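Local coordinates for protein anthranilate-CoA ligase (Stigmatella aurantiaca, PDB 4WV3) that belongs to the ANL superfamily of AMP-binding enzymes, with a large N-terminal part and a smaller C-terminal domain, at residues R246-V251 with Y270-A275; N250-I255 with K277-H282. All blocks are in the same frame, centred on the assembly; numbering follows the deposited sequence.

Interaction 1: R246-V251 with Y270-A275; sequences RVASNV and YAAALA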
loop_
_atom_site.group_PDB
_atom_site.type_symbol
_atom_site.label_atom_id
_atom_site.label_comp_id
_atom_site.label_asym_id
_atom_site.label_seq_id
_atom_site.Cartn_x
_atom_site.Cartn_y
_atom_site.Cartn_z
ATOM N N ARG A 246 14.461 1.689 2.663
ATOM C CA ARG A 246 15.440 1.735 1.578
ATOM C C ARG A 246 16.581 0.730 1.748
ATOM O O ARG A 246 17.202 0.316 0.768
ATOM C CB ARG A 246 15.999 3.153 1.419
ATOM C CG ARG A 246 16.692 3.699 2.659
ATOM C CD ARG A 246 17.211 5.111 2.429
ATOM N NE ARG A 246 17.956 5.614 3.580
ATOM C CZ ARG A 246 17.420 6.326 4.566
ATOM N NH1 ARG A 246 16.129 6.626 4.545
ATOM N NH2 ARG A 246 18.177 6.739 5.574
ATOM N N VAL A 247 16.855 0.341 2.990
ATOM C CA VAL A 247 17.913 -0.625 3.265
ATOM C C VAL A 247 17.372 -2.049 3.171
ATOM O O VAL A 247 16.814 -2.576 4.133
ATOM C CB VAL A 247 18.533 -0.403 4.655
ATOM C CG1 VAL A 247 19.773 -1.265 4.821
ATOM C CG2 VAL A 247 18.877 1.064 4.850
ATOM N N ALA A 248 17.547 -2.664 2.005
ATOM C CA ALA A 248 16.989 -3.986 1.738
ATOM C C ALA A 248 17.634 -5.084 2.580
ATOM O O ALA A 248 17.013 -6.111 2.852
ATOM C CB ALA A 248 17.102 -4.319 0.255
ATOM N N SER A 249 18.879 -4.864 2.991
ATOM C CA SER A 249 19.607 -5.853 3.777
ATOM C C SER A 249 18.998 -6.029 5.166
ATOM O O SER A 249 18.895 -7.148 5.670
ATOM C CB SER A 249 21.083 -5.470 3.893
ATOM O OG SER A 249 21.810 -6.454 4.608
ATOM N N ASN A 250 18.598 -4.920 5.781
ATOM C CA ASN A 250 17.975 -4.964 7.099
ATOM C C ASN A 250 16.602 -5.623 7.059
ATOM O O ASN A 250 16.161 -6.222 8.040
ATOM C CB ASN A 250 17.866 -3.561 7.695
ATOM C CG ASN A 250 19.218 -2.954 8.003
ATOM O OD1 ASN A 250 20.212 -3.666 8.148
ATOM N ND2 ASN A 250 19.263 -1.630 8.109
ATOM N N VAL A 251 15.930 -5.505 5.919
ATOM C CA VAL A 251 14.630 -6.133 5.729
ATOM C C VAL A 251 14.773 -7.652 5.739
ATOM O O VAL A 251 14.000 -8.353 6.393
ATOM C CB VAL A 251 13.981 -5.692 4.403
ATOM C CG1 VAL A 251 12.607 -6.325 4.248
ATOM C CG2 VAL A 251 13.883 -4.178 4.343
ATOM N N TYR A 270 11.346 -5.959 -4.036
ATOM C CA TYR A 270 11.823 -7.282 -4.421
ATOM C C TYR A 270 13.048 -7.177 -5.324
ATOM O O TYR A 270 13.970 -7.987 -5.232
ATOM C CB TYR A 270 10.720 -8.075 -5.124
ATOM C CG TYR A 270 9.645 -8.604 -4.199
ATOM C CD1 TYR A 270 9.906 -9.656 -3.329
ATOM C CD2 TYR A 270 8.367 -8.063 -4.208
ATOM C CE1 TYR A 270 8.927 -10.146 -2.485
ATOM C CE2 TYR A 270 7.379 -8.548 -3.368
ATOM C CZ TYR A 270 7.664 -9.590 -2.509
ATOM O OH TYR A 270 6.684 -10.074 -1.672
ATOM N N ALA A 271 13.049 -6.172 -6.194
ATOM C CA ALA A 271 14.163 -5.951 -7.110
ATOM C C ALA A 271 15.405 -5.472 -6.365
ATOM O O ALA A 271 16.523 -5.882 -6.677
ATOM C CB ALA A 271 13.774 -4.953 -8.190
ATOM N N ALA A 272 15.198 -4.603 -5.380
ATOM C CA ALA A 272 16.294 -4.086 -4.568
ATOM C C ALA A 272 16.944 -5.195 -3.745
ATOM O O ALA A 272 18.159 -5.200 -3.545
ATOM C CB ALA A 272 15.800 -2.970 -3.660
ATOM N N ALA A 273 16.129 -6.130 -3.269
ATOM C CA ALA A 273 16.625 -7.244 -2.470
ATOM C C ALA A 273 17.454 -8.202 -3.319
ATOM O O ALA A 273 18.521 -8.652 -2.899
ATOM C CB ALA A 273 15.469 -7.979 -1.808
ATOM N N LEU A 274 16.960 -8.506 -4.515
ATOM C CA LEU A 274 17.656 -9.408 -5.427
ATOM C C LEU A 274 18.905 -8.763 -6.021
ATOM O O LEU A 274 19.788 -9.455 -6.529
ATOM C CB LEU A 274 16.719 -9.875 -6.543
ATOM C CG LEU A 274 15.556 -10.769 -6.107
ATOM C CD1 LEU A 274 14.606 -11.016 -7.267
ATOM C CD2 LEU A 274 16.070 -12.084 -5.541
ATOM N N ALA A 275 18.976 -7.437 -5.955
ATOM C CA ALA A 275 20.138 -6.710 -6.454
ATOM C C ALA A 275 21.332 -6.883 -5.519
ATOM O O ALA A 275 22.477 -6.675 -5.919
ATOM C CB ALA A 275 19.810 -5.234 -6.631
#

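Interaction 2: N250-I255 with K277-H282; sequences NVLSTI and KDFSQH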
loop_
_atom_site.group_PDB
_atom_site.type_symbol
_atom_site.label_atom_id
_atom_site.label_comp_id
_atom_site.label_asym_id
_atom_site.label_seq_id
_atom_site.Cartn_x
_atom_site.Cartn_y
_atom_site.Cartn_z
ATOM N N ASN A 250 18.598 -4.920 5.781
ATOM C CA ASN A 250 17.975 -4.964 7.099
ATOM C C ASN A 250 16.602 -5.623 7.059
ATOM O O ASN A 250 16.161 -6.222 8.040
ATOM C CB ASN A 250 17.866 -3.561 7.695
ATOM C CG ASN A 250 19.218 -2.954 8.003
ATOM O OD1 ASN A 250 20.212 -3.666 8.148
ATOM N ND2 ASN A 250 19.263 -1.630 8.109
ATOM N N VAL A 251 15.930 -5.505 5.919
ATOM C CA VAL A 251 14.630 -6.133 5.729
ATOM C C VAL A 251 14.773 -7.652 5.739
ATOM O O VAL A 251 14.000 -8.353 6.393
ATOM C CB VAL A 251 13.981 -5.692 4.403
ATOM C CG1 VAL A 251 12.607 -6.325 4.248
ATOM C CG2 VAL A 251 13.883 -4.178 4.343
ATOM N N LEU A 252 15.773 -8.150 5.020
ATOM C CA LEU A 252 16.023 -9.586 4.938
ATOM C C LEU A 252 16.486 -10.150 6.275
ATOM O O LEU A 252 16.247 -11.319 6.583
ATOM C CB LEU A 252 17.058 -9.887 3.855
ATOM C CG LEU A 252 16.663 -9.493 2.432
ATOM C CD1 LEU A 252 17.782 -9.819 1.459
ATOM C CD2 LEU A 252 15.373 -10.185 2.024
ATOM N N SER A 253 17.149 -9.314 7.066
ATOM C CA SER A 253 17.635 -9.726 8.376
ATOM C C SER A 253 16.484 -9.826 9.370
ATOM O O SER A 253 16.490 -10.680 10.257
ATOM C CB SER A 253 18.689 -8.746 8.884
ATOM O OG SER A 253 19.677 -8.528 7.895
ATOM N N THR A 254 15.501 -8.944 9.215
ATOM C CA THR A 254 14.296 -8.986 10.032
ATOM C C THR A 254 13.559 -10.298 9.782
ATOM O O THR A 254 13.038 -10.918 10.711
ATOM C CB THR A 254 13.370 -7.788 9.731
ATOM O OG1 THR A 254 14.037 -6.570 10.084
ATOM C CG2 THR A 254 12.076 -7.892 10.522
ATOM N N ILE A 255 13.537 -10.720 8.521
ATOM C CA ILE A 255 12.957 -12.002 8.141
ATOM C C ILE A 255 13.692 -13.152 8.828
ATOM O O ILE A 255 13.076 -14.119 9.276
ATOM C CB ILE A 255 12.993 -12.202 6.610
ATOM C CG1 ILE A 255 12.182 -11.106 5.913
ATOM C CG2 ILE A 255 12.466 -13.578 6.228
ATOM C CD1 ILE A 255 12.128 -11.247 4.406
ATOM N N LYS A 277 24.301 -8.457 -3.659
ATOM C CA LYS A 277 25.254 -9.488 -4.053
ATOM C C LYS A 277 25.226 -10.658 -3.073
ATOM O O LYS A 277 25.605 -11.777 -3.419
ATOM C CB LYS A 277 26.667 -8.906 -4.136
ATOM C CG LYS A 277 27.222 -8.448 -2.799
ATOM C CD LYS A 277 28.569 -7.772 -2.960
ATOM C CE LYS A 277 29.114 -7.314 -1.616
ATOM N NZ LYS A 277 30.340 -6.485 -1.769
ATOM N N ASP A 278 24.770 -10.391 -1.853
ATOM C CA ASP A 278 24.707 -11.409 -0.814
ATOM C C ASP A 278 23.269 -11.655 -0.372
ATOM O O ASP A 278 22.986 -11.760 0.822
ATOM C CB ASP A 278 25.562 -10.994 0.385
ATOM C CG ASP A 278 25.159 -9.646 0.950
ATOM O OD1 ASP A 278 24.491 -8.873 0.231
ATOM O OD2 ASP A 278 25.514 -9.359 2.112
ATOM N N PHE A 279 22.366 -11.746 -1.343
ATOM C CA PHE A 279 20.950 -11.954 -1.063
ATOM C C PHE A 279 20.691 -13.280 -0.356
ATOM O O PHE A 279 19.921 -13.345 0.602
ATOM C CB PHE A 279 20.135 -11.887 -2.358
ATOM C CG PHE A 279 18.713 -12.345 -2.201
ATOM C CD1 PHE A 279 17.757 -11.503 -1.663
ATOM C CD2 PHE A 279 18.334 -13.619 -2.591
ATOM C CE1 PHE A 279 16.449 -11.922 -1.515
ATOM C CE2 PHE A 279 17.028 -14.044 -2.445
ATOM C CZ PHE A 279 16.084 -13.194 -1.907
ATOM N N SER A 280 21.340 -14.336 -0.835
ATOM C CA SER A 280 21.101 -15.682 -0.329
ATOM C C SER A 280 21.728 -15.923 1.042
ATOM O O SER A 280 21.491 -16.958 1.667
ATOM C CB SER A 280 21.607 -16.723 -1.330
ATOM O OG SER A 280 22.984 -16.537 -1.603
ATOM N N GLN A 281 22.522 -14.966 1.511
ATOM C CA GLN A 281 23.198 -15.107 2.798
ATOM C C GLN A 281 22.240 -14.957 3.978
ATOM O O GLN A 281 22.600 -15.248 5.119
ATOM C CB GLN A 281 24.354 -14.112 2.913
ATOM C CG GLN A 281 25.450 -14.319 1.880
ATOM C CD GLN A 281 26.128 -15.671 2.004
ATOM O OE1 GLN A 281 26.194 -16.250 3.089
ATOM N NE2 GLN A 281 26.635 -16.182 0.888
ATOM N N HIS A 282 21.022 -14.506 3.699
ATOM C CA HIS A 282 20.004 -14.371 4.734
ATOM C C HIS A 282 19.077 -15.581 4.724
ATOM O O HIS A 282 18.691 -16.070 3.661
ATOM C CB HIS A 282 19.194 -13.091 4.528
ATOM C CG HIS A 282 20.033 -11.864 4.365
ATOM N ND1 HIS A 282 20.426 -11.083 5.431
ATOM C CD2 HIS A 282 20.550 -11.278 3.259
ATOM C CE1 HIS A 282 21.150 -10.070 4.989
ATOM N NE2 HIS A 282 21.240 -10.165 3.674
#

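Interaction 1: R246-V251 with Y270-A275
A248 brings its single methyl group up to the backbone and side chains of A272 and A273, and between these two segments the touching residues are all alanines. Before these two residues, Y270 turns to the other side of its helix: its OH is hydrogen-bonded to the backbone O of V291, its ring meets that of W305 edge to face, and it touches N265, C290 and S292 of the strands beneath. At A272 the helix presents its first surface to A248. The CB of A272 points toward the opposite helix and lies 4.3 Å from A248 CB, a plain apolar meeting of methyls, while A272 O stands 4.0 Å from the same A248 CB and makes only van der Waals contact with it. A273 follows, with its CB running across the interface, so that its backbone is met first: A248 CB lies 4.0 Å from A273 CA, and the two CB atoms are 4.5 Å apart. Small side chains on both sides let the backbones come close, with the CA atoms of A248 and A273 separated by 5.3 Å. The contact is nevertheless slight, burying 88 Å² and containing no hydrogen bond. L274, next along, turns to helix 299-309. Helix 267-274 joins the adjacent parallel strands 262-265 and 289-292, a beta-alpha-beta crossover of the kind from which the alpha/beta N-terminal part of AMP-binding enzymes is built; here its C-terminal part meets the first turn of helix 248-258, whose N-cap position is held by V247, through alanines.

Interaction 2: N250-I255 with K277-H282
A CH-pi contact of L252 with H282, accompanied by apolar packing of the same leucine on F279, joins helix 248-258 to the loop that leads from helix 267-274 to strand 289-292. L252 and H282 have the nearest backbones, with CA atoms 6.2 Å apart. The leucine CB sits over one face of the imidazole, 3.8 Å from the ring centroid and 18° off the ring normal, displaced toward the rim; its nearest ring atom is H282 CG, at 3.6 Å. Further along the same side chain, L252 CD1 comes within 3.6 Å of H282 CD2, and the two side chains cross at about a right angle. L252 CD1 also meets F279 CD1 at 3.5 Å, and the second branch of the leucine adds a looser contact, L252 CD2 to F279 CE1 at 4.1 Å. The phenyl ring arrives here because CG of F279 is anti to its backbone N (chi1 169°), which carries the ring nearer to the helix than its first bond alone would suggest. Backbone O of F279 lies in the imidazole plane, at the ring edge, and W305 meets the phenyl ring from outside this pair of segments. S253 completes the contact from the helix side: its OG approaches H282 CE1 obliquely at 3.6 Å, while its polar partner is the backbone O of S249, one turn earlier. No hydrogen bond links the two segments. The serine hydroxyl is thus engaged within its own helix, and between these two segments the loop meets the helix through apolar and CH-pi contacts, with the imidazole serving as a flat surface for an aliphatic side chain.

In the fold
Both contacts start from helix 248-258 and run to successive parts of the chain after strand 262-265: interaction 1 uses the N-terminal turn against helix 267-274, and interaction 2 uses the next turn against the loop that comes after it. Their centres are about 8 Å apart, and L274 packs on F279 between them, as does S249 on H282. Each is partly buried, but interaction 2 lies farther out, its centre about 22 Å from that of the chain against about 17 Å. Methyl groups and close backbones serve between the two helices; between helix and loop, larger aliphatic and aromatic groups bury more than twice the surface. Neither contact relies on a hydrogen bond across its segments.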